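Local coordinates for protein anthranilate synthase component I (Streptococcus pneumoniae serotype 4, PDB 5KCK) that serves as the first component of a synthase, folding largely as antiparallel sheets with flanking helices, and pairs with a second copy of itself in the assembly, at residues E143-L146 with Y147-R150; R150-E153 with A154-S158; N225-D228 with F229-L233; P14-A17 with Y18-K22; V131-H134 with K135-K138. All coordinates share one frame; numbering follows the deposited sequence.

Interaction 1 (E143-L146 with Y147-R150)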
loop_
_atom_site.group_PDB
_atom_site.type_symbol
_atom_site.label_atom_id
_atom_site.label_comp_id
_atom_site.label_asym_id
_atom_site.label_seq_id
_atom_site.Cartn_x
_atom_site.Cartn_y
_atom_site.Cartn_z
ATOM N N GLU A 143 -9.470 -22.633 -8.557
ATOM C CA GLU A 143 -9.889 -23.996 -8.262
ATOM C C GLU A 143 -9.055 -24.911 -9.141
ATOM O O GLU A 143 -9.078 -24.770 -10.367
ATOM C CB GLU A 143 -11.390 -24.195 -8.531
ATOM C CG GLU A 143 -12.308 -23.421 -7.591
ATOM C CD GLU A 143 -12.355 -24.014 -6.176
ATOM O OE1 GLU A 143 -12.000 -25.204 -6.005
ATOM O OE2 GLU A 143 -12.758 -23.291 -5.235
ATOM N N ASP A 144 -8.321 -25.837 -8.523
ATOM C CA ASP A 144 -7.343 -26.664 -9.221
ATOM C C ASP A 144 -7.623 -28.138 -8.938
ATOM O O ASP A 144 -8.353 -28.478 -8.006
ATOM C CB ASP A 144 -5.922 -26.289 -8.784
ATOM C CG ASP A 144 -4.883 -26.605 -9.835
ATOM O OD1 ASP A 144 -4.880 -27.747 -10.344
ATOM O OD2 ASP A 144 -4.066 -25.709 -10.150
ATOM N N ALA A 145 -7.054 -29.024 -9.765
ATOM C CA ALA A 145 -7.283 -30.461 -9.621
ATOM C C ALA A 145 -6.021 -31.231 -9.235
ATOM O O ALA A 145 -5.951 -32.442 -9.466
ATOM C CB ALA A 145 -7.880 -31.042 -10.902
ATOM N N LEU A 146 -5.054 -30.554 -8.609
ATOM C CA LEU A 146 -3.781 -31.156 -8.212
ATOM C C LEU A 146 -3.955 -32.461 -7.450
ATOM O O LEU A 146 -3.268 -33.448 -7.721
ATOM C CB LEU A 146 -3.004 -30.175 -7.328
ATOM C CG LEU A 146 -2.415 -28.926 -7.956
ATOM C CD1 LEU A 146 -1.837 -28.044 -6.875
ATOM C CD2 LEU A 146 -1.348 -29.342 -8.941
ATOM N N TYR A 147 -4.824 -32.465 -6.442
ATOM C CA TYR A 147 -4.874 -33.561 -5.489
ATOM C C TYR A 147 -6.103 -34.445 -5.641
ATOM O O TYR A 147 -6.150 -35.520 -5.031
ATOM C CB TYR A 147 -4.795 -33.007 -4.055
ATOM C CG TYR A 147 -3.543 -32.173 -3.839
ATOM C CD1 TYR A 147 -2.292 -32.777 -3.746
ATOM C CD2 TYR A 147 -3.611 -30.786 -3.766
ATOM C CE1 TYR A 147 -1.134 -32.016 -3.565
ATOM C CE2 TYR A 147 -2.469 -30.017 -3.577
ATOM C CZ TYR A 147 -1.234 -30.637 -3.482
ATOM O OH TYR A 147 -0.105 -29.878 -3.311
ATOM N N SER A 148 -7.080 -34.036 -6.454
ATOM C CA SER A 148 -8.338 -34.750 -6.596
ATOM C C SER A 148 -8.579 -35.327 -7.984
ATOM O O SER A 148 -9.388 -36.255 -8.107
ATOM C CB SER A 148 -9.511 -33.817 -6.268
ATOM O OG SER A 148 -9.508 -32.728 -7.172
ATOM N N GLU A 149 -7.913 -34.808 -9.020
ATOM C CA GLU A 149 -8.229 -35.110 -10.421
ATOM C C GLU A 149 -9.673 -34.742 -10.775
ATOM O O GLU A 149 -10.291 -35.379 -11.629
ATOM C CB GLU A 149 -7.948 -36.578 -10.761
ATOM C CG GLU A 149 -6.634 -37.105 -10.190
ATOM C CD GLU A 149 -5.406 -36.452 -10.800
ATOM O OE1 GLU A 149 -5.401 -36.213 -12.025
ATOM O OE2 GLU A 149 -4.442 -36.178 -10.050
ATOM N N ARG A 150 -10.211 -33.711 -10.118
ATOM C CA ARG A 150 -11.526 -33.168 -10.442
ATOM C C ARG A 150 -11.641 -32.851 -11.929
ATOM O O ARG A 150 -10.682 -32.412 -12.569
ATOM C CB ARG A 150 -11.775 -31.877 -9.650
ATOM C CG ARG A 150 -12.212 -32.061 -8.217
ATOM C CD ARG A 150 -12.646 -30.731 -7.586
ATOM N NE ARG A 150 -11.561 -29.777 -7.359
ATOM C CZ ARG A 150 -11.750 -28.508 -6.989
ATOM N NH1 ARG A 150 -12.983 -28.044 -6.809
ATOM N NH2 ARG A 150 -10.710 -27.700 -6.797
#
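A bend at chi3 (-69°) in Arg150 and another at chi2 (-73°) in Glu143 bring the guanidinium of the loop back to a carboxylate on the last residues of strand 138-144. The arginine comes end-on, and both terminal nitrogens close on one oxygen: Glu143 OE1 lies 2.9 Å from Arg150 NH2 and 3.1 Å from Arg150 NH1. That oxygen sits in the guanidinium plane, while the carboxylate stands almost perpendicular to it. Arg150 NH2 also donates to Asp144 O at 2.8 Å, illustrating how one arginine can staple a turn to the strand that feeds it. The turn is closed by Glu149 N, which donates to Ala145 O at 3.1 Å, and by an ST turn in which Ser148 OG, also hydrogen-bonded to Glu127, accepts from Arg150 N. Ala145 CB packs 3.5 Å from Arg150 O. Leu146 CB makes a CH-pi contact over a face of the Tyr147 ring, 3.9 Å from the ring centroid. Ser128 OG, on neighbouring strand 128-133, is hydrogen-bonded to Glu143 OE1; Glu127, the residue before that strand, forms a salt bridge with Arg150 NE, and helix 152-166 packs against Glu143 and Arg150.

Interaction 2 (R150-E153 with A154-S158)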
loop_
_atom_site.group_PDB
_atom_site.type_symbol
_atom_site.label_atom_id
_atom_site.label_comp_id
_atom_site.label_asym_id
_atom_site.label_seq_id
_atom_site.Cartn_x
_atom_site.Cartn_y
_atom_site.Cartn_z
ATOM N N ARG A 150 -10.211 -33.711 -10.118
ATOM C CA ARG A 150 -11.526 -33.168 -10.442
ATOM C C ARG A 150 -11.641 -32.851 -11.929
ATOM O O ARG A 150 -10.682 -32.412 -12.569
ATOM C CB ARG A 150 -11.775 -31.877 -9.650
ATOM C CG ARG A 150 -12.212 -32.061 -8.217
ATOM C CD ARG A 150 -12.646 -30.731 -7.586
ATOM N NE ARG A 150 -11.561 -29.777 -7.359
ATOM C CZ ARG A 150 -11.750 -28.508 -6.989
ATOM N NH1 ARG A 150 -12.983 -28.044 -6.809
ATOM N NH2 ARG A 150 -10.710 -27.700 -6.797
ATOM N N SER A 151 -12.840 -33.032 -12.473
ATOM C CA SER A 151 -13.093 -32.597 -13.836
ATOM C C SER A 151 -13.114 -31.071 -13.921
ATOM O O SER A 151 -13.317 -30.364 -12.929
ATOM C CB SER A 151 -14.421 -33.143 -14.344
ATOM O OG SER A 151 -15.492 -32.321 -13.916
ATOM N N GLN A 152 -12.919 -30.569 -15.144
ATOM C CA GLN A 152 -13.038 -29.137 -15.393
ATOM C C GLN A 152 -14.437 -28.630 -15.059
ATOM O O GLN A 152 -14.594 -27.480 -14.627
ATOM C CB GLN A 152 -12.687 -28.835 -16.850
ATOM C CG GLN A 152 -12.674 -27.359 -17.215
ATOM C CD GLN A 152 -11.479 -26.612 -16.645
ATOM O OE1 GLN A 152 -10.382 -27.164 -16.508
ATOM N NE2 GLN A 152 -11.689 -25.342 -16.308
ATOM N N GLU A 153 -15.458 -29.474 -15.244
ATOM C CA GLU A 153 -16.815 -29.107 -14.848
ATOM C C GLU A 153 -16.906 -28.864 -13.347
ATOM O O GLU A 153 -17.575 -27.927 -12.902
ATOM C CB GLU A 153 -17.801 -30.203 -15.262
ATOM C CG GLU A 153 -18.049 -30.303 -16.753
ATOM C CD GLU A 153 -18.950 -31.475 -17.123
ATOM O OE1 GLU A 153 -19.147 -32.379 -16.276
ATOM O OE2 GLU A 153 -19.460 -31.488 -18.263
ATOM N N ALA A 154 -16.238 -29.704 -12.550
ATOM C CA ALA A 154 -16.267 -29.536 -11.102
ATOM C C ALA A 154 -15.521 -28.275 -10.666
ATOM O O ALA A 154 -15.934 -27.607 -9.710
ATOM C CB ALA A 154 -15.679 -30.772 -10.421
ATOM N N LEU A 155 -14.408 -27.945 -11.333
ATOM C CA LEU A 155 -13.702 -26.710 -10.998
ATOM C C LEU A 155 -14.591 -25.502 -11.245
ATOM O O LEU A 155 -14.666 -24.592 -10.413
ATOM C CB LEU A 155 -12.415 -26.586 -11.810
ATOM C CG LEU A 155 -11.461 -27.781 -11.786
ATOM C CD1 LEU A 155 -10.345 -27.600 -12.809
ATOM C CD2 LEU A 155 -10.884 -27.955 -10.391
ATOM N N GLU A 156 -15.298 -25.493 -12.374
ATOM C CA GLU A 156 -16.125 -24.343 -12.707
ATOM C C GLU A 156 -17.281 -24.186 -11.724
ATOM O O GLU A 156 -17.632 -23.059 -11.350
ATOM C CB GLU A 156 -16.627 -24.472 -14.145
ATOM C CG GLU A 156 -16.743 -23.143 -14.889
ATOM C CD GLU A 156 -15.441 -22.343 -14.906
ATOM O OE1 GLU A 156 -14.360 -22.933 -15.143
ATOM O OE2 GLU A 156 -15.504 -21.116 -14.675
ATOM N N LYS A 157 -17.878 -25.298 -11.276
ATOM C CA LYS A 157 -18.948 -25.199 -10.285
ATOM C C LYS A 157 -18.423 -24.661 -8.960
ATOM O O LYS A 157 -19.053 -23.800 -8.338
ATOM C CB LYS A 157 -19.622 -26.553 -10.072
ATOM C CG LYS A 157 -20.803 -26.809 -10.986
ATOM C CD LYS A 157 -21.499 -28.124 -10.637
ATOM C CE LYS A 157 -22.346 -28.002 -9.374
ATOM N NZ LYS A 157 -23.629 -27.284 -9.635
ATOM N N SER A 158 -17.278 -25.178 -8.500
ATOM C CA SER A 158 -16.704 -24.695 -7.250
ATOM C C SER A 158 -16.395 -23.211 -7.343
ATOM O O SER A 158 -16.677 -22.444 -6.412
ATOM C CB SER A 158 -15.440 -25.481 -6.904
ATOM O OG SER A 158 -15.729 -26.852 -6.706
#
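Ser151 OG takes the N-H of Ala154 at 3.0 Å, and this capping bond precedes the backbone bonds of the helix. With chi1 at 83°, the hydroxyl sits between the backbone N and the carbonyl carbon of its own residue, from where it can reach over the first turn. The regular ladder follows: Leu155 N donates to Ser151 O, Glu156 N to Gln152 O and Lys157 N to Glu153 O, each at 3.1 Å. A further polar approach, close but not a bond of this ladder, brings Ser158 OG to the edge of the Arg150 guanidinium, in its plane. Ser151 is thus a worked example of an N-cap, its side chain supplying an acceptor to an amide that has no preceding helical carbonyl, at the start of helix 152-166. Van der Waals contact comes from Leu155, whose CD2 lies over one face of the Arg150 guanidinium, 3.6 Å from Arg150 CZ and displaced toward the rim. Ala154 CB adds a looser touch, 4.1 Å from Arg150 CB. At the subunit interface, the Gln152 amide makes weak hydrogen bonds with Ser1 and Asn2 of the second subunit, residues that precede the native sequence and probably come from the expression tag.

Interaction 3 (N225-D228 with F229-L233)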
loop_
_atom_site.group_PDB
_atom_site.type_symbol
_atom_site.label_atom_id
_atom_site.label_comp_id
_atom_site.label_asym_id
_atom_site.label_seq_id
_atom_site.Cartn_x
_atom_site.Cartn_y
_atom_site.Cartn_z
ATOM N N ASN A 225 -13.326 -11.385 20.194
ATOM C CA ASN A 225 -13.344 -12.087 18.921
ATOM C C ASN A 225 -11.918 -12.312 18.435
ATOM O O ASN A 225 -11.172 -11.335 18.263
ATOM C CB ASN A 225 -14.142 -11.267 17.903
ATOM C CG ASN A 225 -14.391 -12.003 16.593
ATOM O OD1 ASN A 225 -13.610 -12.854 16.168
ATOM N ND2 ASN A 225 -15.487 -11.652 15.934
ATOM N N PRO A 226 -11.501 -13.560 18.187
ATOM C CA PRO A 226 -10.118 -13.789 17.719
ATOM C C PRO A 226 -9.825 -13.186 16.357
ATOM O O PRO A 226 -8.739 -12.631 16.143
ATOM C CB PRO A 226 -10.012 -15.321 17.681
ATOM C CG PRO A 226 -11.433 -15.803 17.544
ATOM C CD PRO A 226 -12.275 -14.811 18.296
ATOM N N PHE A 227 -10.766 -13.300 15.418
ATOM C CA PHE A 227 -10.561 -12.737 14.088
ATOM C C PHE A 227 -10.403 -11.218 14.143
ATOM O O PHE A 227 -9.578 -10.646 13.420
ATOM C CB PHE A 227 -11.719 -13.138 13.177
ATOM C CG PHE A 227 -11.514 -12.766 11.748
ATOM C CD1 PHE A 227 -10.529 -13.383 11.000
ATOM C CD2 PHE A 227 -12.295 -11.788 11.153
ATOM C CE1 PHE A 227 -10.325 -13.037 9.677
ATOM C CE2 PHE A 227 -12.098 -11.440 9.828
ATOM C CZ PHE A 227 -11.114 -12.065 9.090
ATOM N N ASP A 228 -11.172 -10.541 15.002
ATOM C CA ASP A 228 -10.993 -9.097 15.114
ATOM C C ASP A 228 -9.622 -8.752 15.672
ATOM O O ASP A 228 -9.048 -7.718 15.310
ATOM C CB ASP A 228 -12.087 -8.471 15.980
ATOM C CG ASP A 228 -13.430 -8.397 15.266
ATOM O OD1 ASP A 228 -13.478 -8.639 14.037
ATOM O OD2 ASP A 228 -14.436 -8.081 15.937
ATOM N N PHE A 229 -9.082 -9.598 16.552
ATOM C CA PHE A 229 -7.697 -9.423 16.975
ATOM C C PHE A 229 -6.753 -9.500 15.778
ATOM O O PHE A 229 -5.849 -8.665 15.636
ATOM C CB PHE A 229 -7.335 -10.467 18.030
ATOM C CG PHE A 229 -5.893 -10.429 18.452
ATOM C CD1 PHE A 229 -5.464 -9.534 19.417
ATOM C CD2 PHE A 229 -4.971 -11.290 17.889
ATOM C CE1 PHE A 229 -4.138 -9.497 19.806
ATOM C CE2 PHE A 229 -3.640 -11.260 18.278
ATOM C CZ PHE A 229 -3.226 -10.363 19.234
ATOM N N TYR A 230 -6.967 -10.478 14.887
ATOM C CA TYR A 230 -6.150 -10.556 13.676
ATOM C C TYR A 230 -6.298 -9.297 12.830
ATOM O O TYR A 230 -5.300 -8.750 12.351
ATOM C CB TYR A 230 -6.506 -11.797 12.853
ATOM C CG TYR A 230 -5.633 -11.937 11.613
ATOM C CD1 TYR A 230 -4.284 -12.251 11.727
ATOM C CD2 TYR A 230 -6.149 -11.736 10.337
ATOM C CE1 TYR A 230 -3.468 -12.365 10.606
ATOM C CE2 TYR A 230 -5.341 -11.845 9.206
ATOM C CZ TYR A 230 -3.999 -12.164 9.350
ATOM O OH TYR A 230 -3.180 -12.282 8.247
ATOM N N ARG A 231 -7.536 -8.811 12.649
ATOM C CA ARG A 231 -7.744 -7.599 11.858
ATOM C C ARG A 231 -6.970 -6.427 12.441
ATOM O O ARG A 231 -6.415 -5.604 11.700
ATOM C CB ARG A 231 -9.236 -7.260 11.772
ATOM C CG ARG A 231 -10.078 -8.292 11.024
ATOM C CD ARG A 231 -11.571 -7.962 11.164
ATOM N NE ARG A 231 -11.866 -6.638 10.625
ATOM C CZ ARG A 231 -13.006 -5.982 10.814
ATOM N NH1 ARG A 231 -13.979 -6.514 11.547
ATOM N NH2 ARG A 231 -13.162 -4.783 10.277
ATOM N N ASN A 232 -6.914 -6.333 13.767
ATOM C CA ASN A 232 -6.160 -5.242 14.369
ATOM C C ASN A 232 -4.664 -5.507 14.292
ATOM O O ASN A 232 -3.873 -4.574 14.106
ATOM C CB ASN A 232 -6.589 -5.029 15.818
ATOM C CG ASN A 232 -6.018 -3.748 16.400
ATOM O OD1 ASN A 232 -6.282 -2.650 15.892
ATOM N ND2 ASN A 232 -5.220 -3.877 17.454
ATOM N N LEU A 233 -4.273 -6.776 14.417
ATOM C CA LEU A 233 -2.860 -7.138 14.394
ATOM C C LEU A 233 -2.212 -6.762 13.069
ATOM O O LEU A 233 -1.099 -6.222 13.044
ATOM C CB LEU A 233 -2.708 -8.639 14.657
ATOM C CG LEU A 233 -1.269 -9.148 14.789
ATOM C CD1 LEU A 233 -0.597 -8.542 16.021
ATOM C CD2 LEU A 233 -1.230 -10.668 14.837
#
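Asp228 and Arg231, three residues apart, run side by side and are joined by a weak salt bridge in which Arg231 NH1 approaches Asp228 OD1 at 3.3 Å. Each has a further partner: Asp228 OD2 accepts from the backbone N of Asp178, and Arg231 NH2 pairs with Asp10. Backbone donors are met in helical order. Phe229 N bonds to Asn225 O at 3.2 Å, Tyr230 N to Pro226 O at 3.1 Å, Arg231 N to Phe227 O at 2.9 Å, and Asn232 N to Asp228 O at 3.0 Å. The start of helix 226-236 shows how a cap serves an early amide: Asn225 is the N-cap, and its side chain, with CG opposite its own backbone N (chi1 -172°), places OD1 where Phe227 N donates a weak bond at 3.0 Å. Beside the polar pair, Arg231 CG lies over one face of the Phe227 ring, while Arg231 CD comes within 3.8 Å of Phe227 CE2. Tyr18 of the second subunit stacks on this ring. The hydroxyl of Tyr230 is satisfied by Glu30 of the second subunit.

Interaction 4 (P14-A17 with Y18-K22)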
loop_
_atom_site.group_PDB
_atom_site.type_symbol
_atom_site.label_atom_id
_atom_site.label_comp_id
_atom_site.label_asym_id
_atom_site.label_seq_id
_atom_site.Cartn_x
_atom_site.Cartn_y
_atom_site.Cartn_z
ATOM N N PRO A 14 -12.295 3.169 -1.275
ATOM C CA PRO A 14 -12.955 4.367 -1.822
ATOM C C PRO A 14 -13.790 4.064 -3.054
ATOM O O PRO A 14 -14.782 4.760 -3.309
ATOM C CB PRO A 14 -11.790 5.326 -2.130
ATOM C CG PRO A 14 -10.581 4.505 -2.141
ATOM C CD PRO A 14 -10.827 3.290 -1.280
ATOM N N ILE A 15 -13.441 3.026 -3.809
ATOM C CA ILE A 15 -14.285 2.614 -4.922
ATOM C C ILE A 15 -15.610 2.058 -4.413
ATOM O O ILE A 15 -16.687 2.450 -4.882
ATOM C CB ILE A 15 -13.545 1.600 -5.808
ATOM C CG1 ILE A 15 -12.295 2.259 -6.403
ATOM C CG2 ILE A 15 -14.482 1.052 -6.885
ATOM C CD1 ILE A 15 -12.567 3.561 -7.141
ATOM N N LEU A 16 -15.553 1.133 -3.445
ATOM C CA LEU A 16 -16.783 0.585 -2.878
ATOM C C LEU A 16 -17.651 1.683 -2.280
ATOM O O LEU A 16 -18.875 1.676 -2.445
ATOM C CB LEU A 16 -16.467 -0.466 -1.815
ATOM C CG LEU A 16 -15.953 -1.840 -2.255
ATOM C CD1 LEU A 16 -15.708 -2.712 -1.034
ATOM C CD2 LEU A 16 -16.938 -2.523 -3.205
ATOM N N ALA A 17 -17.040 2.638 -1.580
ATOM C CA ALA A 17 -17.828 3.727 -1.016
ATOM C C ALA A 17 -18.534 4.507 -2.116
ATOM O O ALA A 17 -19.738 4.786 -2.024
ATOM C CB ALA A 17 -16.939 4.648 -0.175
ATOM N N TYR A 18 -17.805 4.848 -3.183
ATOM C CA TYR A 18 -18.404 5.626 -4.266
ATOM C C TYR A 18 -19.602 4.903 -4.872
ATOM O O TYR A 18 -20.659 5.507 -5.097
ATOM C CB TYR A 18 -17.361 5.916 -5.340
ATOM C CG TYR A 18 -17.775 7.009 -6.295
ATOM C CD1 TYR A 18 -18.565 6.741 -7.412
ATOM C CD2 TYR A 18 -17.387 8.313 -6.071
ATOM C CE1 TYR A 18 -18.936 7.758 -8.282
ATOM C CE2 TYR A 18 -17.734 9.326 -6.934
ATOM C CZ TYR A 18 -18.516 9.049 -8.030
ATOM O OH TYR A 18 -18.858 10.087 -8.860
HETATM N N MSE A 19 -19.457 3.608 -5.138
HETATM C CA MSE A 19 -20.521 2.839 -5.767
HETATM C C MSE A 19 -21.761 2.716 -4.883
HETATM O O MSE A 19 -22.878 2.630 -5.388
HETATM C CB MSE A 19 -20.020 1.442 -6.136
HETATM C CG MSE A 19 -18.973 1.415 -7.233
HETATM SE SE MSE A 19 -18.208 -0.394 -7.488
HETATM C CE MSE A 19 -17.909 -0.281 -9.412
ATOM N N ARG A 20 -21.560 2.692 -3.562
ATOM C CA ARG A 20 -22.661 2.476 -2.628
ATOM C C ARG A 20 -23.320 3.771 -2.168
ATOM O O ARG A 20 -24.509 3.758 -1.825
ATOM C CB ARG A 20 -22.172 1.696 -1.400
ATOM C CG ARG A 20 -21.688 0.275 -1.707
ATOM C CD ARG A 20 -21.131 -0.411 -0.466
ATOM N NE ARG A 20 -20.529 -1.704 -0.780
ATOM C CZ ARG A 20 -19.901 -2.481 0.103
ATOM N NH1 ARG A 20 -19.787 -2.090 1.365
ATOM N NH2 ARG A 20 -19.382 -3.647 -0.278
ATOM N N LEU A 21 -22.583 4.879 -2.139
ATOM C CA LEU A 21 -23.154 6.128 -1.657
ATOM C C LEU A 21 -24.223 6.631 -2.612
ATOM O O LEU A 21 -24.088 6.537 -3.835
ATOM C CB LEU A 21 -22.064 7.181 -1.476
ATOM C CG LEU A 21 -21.219 6.935 -0.221
ATOM C CD1 LEU A 21 -20.156 7.989 -0.057
ATOM C CD2 LEU A 21 -22.097 6.851 1.020
ATOM N N LYS A 22 -25.295 7.172 -2.044
ATOM C CA LYS A 22 -26.428 7.646 -2.826
ATOM C C LYS A 22 -26.536 9.164 -2.864
ATOM O O LYS A 22 -27.507 9.685 -3.416
ATOM C CB LYS A 22 -27.718 7.043 -2.276
ATOM C CG LYS A 22 -27.697 5.520 -2.266
ATOM C CD LYS A 22 -27.651 4.973 -3.687
ATOM C CE LYS A 22 -27.746 3.462 -3.697
ATOM N NZ LYS A 22 -27.838 2.916 -5.078
#
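Leu21 N donates to Ala17 O at 2.8 Å and marks the tight part of this contact. The same carbonyl oxygen takes a second, weak bond from Arg20 N at 3.2 Å, while Leu21 CG presses in to 3.2 Å from Ala17 O. Further back, Met19 N meets Ile15 O at 3.0 Å in the regular pattern. All of this belongs to the last turns of the short helix 14-20, and the doubled acceptor on Ala17 shows how a carbonyl can be shared where a helix runs out. The side chains four residues apart are looser: Ile15 CG2 is 4.0 Å from SE of the selenomethionine Met19, and Leu16 CD1 is 3.9 Å from Arg20 NH2. The Arg20 chain, extended from CG to NE (chi2 176°, chi3 -173°), runs alongside Leu16 and carries its NE to a salt bridge with Glu173 of the second subunit. Lys22, past the helix end, is exposed, though its backbone N is bound by Glu165 of the second subunit.

Interaction 5 (V131-H134 with K135-K138)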
loop_
_atom_site.group_PDB
_atom_site.type_symbol
_atom_site.label_atom_id
_atom_site.label_comp_id
_atom_site.label_asym_id
_atom_site.label_seq_id
_atom_site.Cartn_x
_atom_site.Cartn_y
_atom_site.Cartn_z
ATOM N N VAL A 131 -5.396 -15.741 -4.237
ATOM C CA VAL A 131 -4.156 -15.009 -4.027
ATOM C C VAL A 131 -4.428 -13.543 -4.339
ATOM O O VAL A 131 -4.848 -13.206 -5.454
ATOM C CB VAL A 131 -3.011 -15.565 -4.887
ATOM C CG1 VAL A 131 -1.694 -14.868 -4.549
ATOM C CG2 VAL A 131 -2.885 -17.069 -4.675
ATOM N N PHE A 132 -4.224 -12.683 -3.349
ATOM C CA PHE A 132 -4.305 -11.239 -3.540
ATOM C C PHE A 132 -2.932 -10.751 -3.989
ATOM O O PHE A 132 -1.977 -10.771 -3.208
ATOM C CB PHE A 132 -4.729 -10.533 -2.253
ATOM C CG PHE A 132 -6.176 -10.738 -1.880
ATOM C CD1 PHE A 132 -6.615 -11.959 -1.399
ATOM C CD2 PHE A 132 -7.090 -9.692 -1.978
ATOM C CE1 PHE A 132 -7.950 -12.149 -1.044
ATOM C CE2 PHE A 132 -8.420 -9.871 -1.626
ATOM C CZ PHE A 132 -8.850 -11.103 -1.161
ATOM N N ASP A 133 -2.825 -10.328 -5.244
ATOM C CA ASP A 133 -1.595 -9.714 -5.746
ATOM C C ASP A 133 -1.755 -8.214 -5.541
ATOM O O ASP A 133 -2.243 -7.491 -6.414
ATOM C CB ASP A 133 -1.356 -10.081 -7.206
ATOM C CG ASP A 133 -0.004 -9.595 -7.730
ATOM O OD1 ASP A 133 0.651 -8.758 -7.072
ATOM O OD2 ASP A 133 0.396 -10.047 -8.821
ATOM N N HIS A 134 -1.346 -7.746 -4.358
ATOM C CA HIS A 134 -1.601 -6.359 -3.981
ATOM C C HIS A 134 -0.866 -5.376 -4.876
ATOM O O HIS A 134 -1.385 -4.288 -5.148
ATOM C CB HIS A 134 -1.218 -6.122 -2.518
ATOM C CG HIS A 134 -2.057 -6.890 -1.548
ATOM N ND1 HIS A 134 -3.424 -6.734 -1.464
ATOM C CD2 HIS A 134 -1.730 -7.838 -0.636
ATOM C CE1 HIS A 134 -3.902 -7.544 -0.536
ATOM N NE2 HIS A 134 -2.895 -8.226 -0.019
ATOM N N LYS A 135 0.332 -5.729 -5.350
ATOM C CA LYS A 135 1.066 -4.799 -6.203
ATOM C C LYS A 135 0.305 -4.523 -7.493
ATOM O O LYS A 135 0.208 -3.370 -7.928
ATOM C CB LYS A 135 2.462 -5.342 -6.502
ATOM C CG LYS A 135 3.429 -4.294 -7.015
ATOM C CD LYS A 135 4.865 -4.788 -6.936
ATOM C CE LYS A 135 5.846 -3.707 -7.364
ATOM N NZ LYS A 135 5.594 -3.271 -8.761
ATOM N N LYS A 136 -0.258 -5.565 -8.107
ATOM C CA LYS A 136 -1.056 -5.425 -9.317
ATOM C C LYS A 136 -2.527 -5.139 -9.033
ATOM O O LYS A 136 -3.280 -4.878 -9.978
ATOM C CB LYS A 136 -0.951 -6.698 -10.168
ATOM C CG LYS A 136 0.458 -7.073 -10.598
ATOM C CD LYS A 136 0.941 -6.204 -11.743
ATOM C CE LYS A 136 2.211 -6.773 -12.362
ATOM N NZ LYS A 136 2.041 -8.215 -12.708
ATOM N N GLU A 137 -2.953 -5.195 -7.768
ATOM C CA GLU A 137 -4.357 -4.988 -7.395
ATOM C C GLU A 137 -5.266 -5.952 -8.146
ATOM O O GLU A 137 -6.326 -5.577 -8.649
ATOM C CB GLU A 137 -4.793 -3.541 -7.635
ATOM C CG GLU A 137 -4.263 -2.550 -6.610
ATOM C CD GLU A 137 -4.749 -2.862 -5.201
ATOM O OE1 GLU A 137 -5.936 -3.230 -5.046
ATOM O OE2 GLU A 137 -3.943 -2.753 -4.250
ATOM N N LYS A 138 -4.828 -7.202 -8.249
ATOM C CA LYS A 138 -5.592 -8.256 -8.894
ATOM C C LYS A 138 -5.771 -9.399 -7.909
ATOM O O LYS A 138 -4.869 -9.709 -7.122
ATOM C CB LYS A 138 -4.914 -8.761 -10.176
ATOM C CG LYS A 138 -4.957 -7.778 -11.355
ATOM C CD LYS A 138 -6.390 -7.439 -11.759
ATOM C CE LYS A 138 -6.449 -6.556 -13.008
ATOM N NZ LYS A 138 -5.996 -5.167 -12.736
HETATM O O HOH W 1 1.999 -8.002 -4.992
#
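Asp133 OD1 is approached by two donors from the loop side: a water donates a hydrogen bond to it at 2.6 Å, and Lys136 N makes a long, weak bond to it at 3.5 Å. The water in turn accepts from Lys135 N at 2.8 Å, bridging the carboxylate to the turn. This reach depends on the aspartate torsion, which sets CG anti to the backbone N (chi1 -174°) and so swings the carboxylate over the loop. The other oxygen has an aliphatic neighbour, with Lys136 CG 3.5 Å from Asp133 OD2, and the two side chains lie alongside one another. The lysine's ammonium, not in contact with the carboxylate, would probably favour the ionised aspartate. Behind the turn residues, the two strand ends pair. Asp133 N donates to Lys138 O at 2.8 Å, and Lys138 N returns a bond to Asp133 O at 3.2 Å. Next to this pair, His134 NE2 is bound by Ser42 of strand 41-45, while Lys138 continues the sheet into a strand of the second subunit. With Glu137 at positive phi (56°) and both Glu137 and Lys138 opposite Asp133, the arrangement is a G1 beta bulge closing the hairpin between strands 128-133 and 138-144.

Overall arrangement
From the N terminus, the first contact is interaction 4, which spans the short helix 14-20 and its exit. Interaction 5 then closes the hairpin between strands 128-133 and 138-144, and interaction 1 lies at the other end of the second of these strands, their centres about 24 Å apart. Interaction 2 follows directly, sharing Arg150 and touching interaction 1, so that together they join strand 138-144 to helix 152-166. Interaction 3 begins helix 226-236. Apart from the shared Arg150, the contacts run in series and none nests inside or crosses another. All five touch the second subunit, and across that interface Tyr18 of interaction 4 stacks on Phe227 of interaction 3 in the other chain.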